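Local coordinates for protein glucose-6-phosphate dehydrogenase (Trypanosoma cruzi, PDB 5AQ1) that probably oxidises glucose 6-phosphate with NADP+ as hydride acceptor, the entry step of the pentose phosphate pathway, yielding NADPH, at residues L485-A488 with G493-E496. Residues are numbered along the deposited sequence; the frame is centred on the assembly and turned at random.
Sequences LPYA and GPEE
The hydroxyl of Tyr487, a side chain about 12 Å from the bound glucose 6-phosphate, is gripped twice, by hydrogen bonds with Thr343 OG1 and with the backbone oxygen of Lys367, a residue of the sugar phosphate pocket. With the hydroxyl end held by these two partners, the near end packs against the loop residues Gly493 and Pro494. Tyr487 CG stands between its backbone N and carbonyl carbon (chi1 67°), which sets CB and the base of the ring against the Gly493-Pro494 peptide: Tyr487 CB is 3.6 Å from Pro494 N. Further out, the two ring flanks share the two residues. Tyr487 CD2 meets Gly493 CA at 3.7 Å, whereas Tyr487 CD1 lies 4.0 Å from Pro494 CD, the proline ring crossing the tyrosine side chain obliquely. At the backbone angles of Gly493 (phi 109°, psi -177°), a CB would run into the preceding carbonyl O and Pro494 CD. The opposite edge of the proline ring serves Leu485, whose CB lies 4.1 Å from Pro494 CB. Beyond it, Leu485 CD1 meets the aliphatic CG of Glu496, the two side chains approaching from opposite directions; the bend at chi2 leaves the carboxylate beside that methyl as a van der Waals neighbour. Backbone hydrogen bonds tie Leu485 and Tyr487 to strand 313-319. A four-residue loop thus links edge strand 484-488 of the C-terminal domain's mixed sheet to the start of helix 495-504.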
loop_
_atom_site.group_PDB
_atom_site.type_symbol
_atom_site.label_atom_id
_atom_site.label_comp_id
_atom_site.label_asym_id
_atom_site.label_seq_id
_atom_site.Cartn_x
_atom_site.Cartn_y
_atom_site.Cartn_z
ATOM N N LEU B 485 -22.140 -27.593 -23.545
ATOM C CA LEU B 485 -23.495 -27.575 -23.018
ATOM C C LEU B 485 -24.436 -26.805 -23.928
ATOM O O LEU B 485 -24.048 -25.795 -24.511
ATOM C CB LEU B 485 -23.502 -26.944 -21.632
ATOM C CG LEU B 485 -22.702 -27.719 -20.589
ATOM C CD1 LEU B 485 -22.350 -26.789 -19.460
ATOM C CD2 LEU B 485 -23.487 -28.925 -20.074
ATOM N N PRO B 486 -25.686 -27.277 -24.048
ATOM C CA PRO B 486 -26.664 -26.557 -24.844
ATOM C C PRO B 486 -27.248 -25.362 -24.096
ATOM O O PRO B 486 -27.293 -25.358 -22.868
ATOM C CB PRO B 486 -27.740 -27.609 -25.101
ATOM C CG PRO B 486 -27.690 -28.481 -23.898
ATOM C CD PRO B 486 -26.247 -28.518 -23.479
ATOM N N TYR B 487 -27.664 -24.350 -24.853
ATOM C CA TYR B 487 -28.426 -23.223 -24.325
ATOM C C TYR B 487 -29.288 -22.639 -25.440
ATOM O O TYR B 487 -28.862 -22.571 -26.591
ATOM C CB TYR B 487 -27.500 -22.156 -23.733
ATOM C CG TYR B 487 -26.613 -21.440 -24.731
ATOM C CD1 TYR B 487 -25.436 -22.025 -25.190
ATOM C CD2 TYR B 487 -26.935 -20.165 -25.191
ATOM C CE1 TYR B 487 -24.615 -21.368 -26.091
ATOM C CE2 TYR B 487 -26.117 -19.498 -26.090
ATOM C CZ TYR B 487 -24.957 -20.106 -26.537
ATOM O OH TYR B 487 -24.144 -19.455 -27.440
ATOM N N ALA B 488 -30.510 -22.239 -25.103
ATOM C CA ALA B 488 -31.425 -21.702 -26.103
ATOM C C ALA B 488 -30.940 -20.335 -26.552
ATOM O O ALA B 488 -30.518 -19.520 -25.729
ATOM C CB ALA B 488 -32.832 -21.603 -25.543
ATOM N N GLY B 493 -27.348 -18.073 -21.601
ATOM C CA GLY B 493 -26.319 -19.105 -21.710
ATOM C C GLY B 493 -26.626 -20.277 -20.800
ATOM O O GLY B 493 -27.662 -20.288 -20.134
ATOM N N PRO B 494 -25.725 -21.275 -20.756
ATOM C CA PRO B 494 -25.949 -22.424 -19.874
ATOM C C PRO B 494 -25.929 -22.016 -18.397
ATOM O O PRO B 494 -25.159 -21.137 -18.011
ATOM C CB PRO B 494 -24.785 -23.376 -20.199
ATOM C CG PRO B 494 -24.054 -22.779 -21.358
ATOM C CD PRO B 494 -24.411 -21.327 -21.417
ATOM N N GLU B 495 -26.775 -22.649 -17.586
ATOM C CA GLU B 495 -26.895 -22.290 -16.166
ATOM C C GLU B 495 -25.591 -22.474 -15.393
ATOM O O GLU B 495 -25.256 -21.661 -14.528
ATOM C CB GLU B 495 -28.013 -23.094 -15.489
ATOM C CG GLU B 495 -29.413 -22.599 -15.836
ATOM C CD GLU B 495 -30.504 -23.282 -15.029
ATOM O OE1 GLU B 495 -30.331 -23.456 -13.801
ATOM O OE2 GLU B 495 -31.540 -23.649 -15.625
ATOM N N GLU B 496 -24.847 -23.524 -15.724
ATOM C CA GLU B 496 -23.613 -23.838 -14.996
ATOM C C GLU B 496 -22.462 -22.876 -15.322
ATOM O O GLU B 496 -21.437 -22.891 -14.645
ATOM C CB GLU B 496 -23.192 -25.318 -15.150
ATOM C CG GLU B 496 -23.364 -25.958 -16.520
ATOM C CD GLU B 496 -24.759 -26.526 -16.766
ATOM O OE1 GLU B 496 -25.039 -27.676 -16.354
ATOM O OE2 GLU B 496 -25.580 -25.812 -17.378
#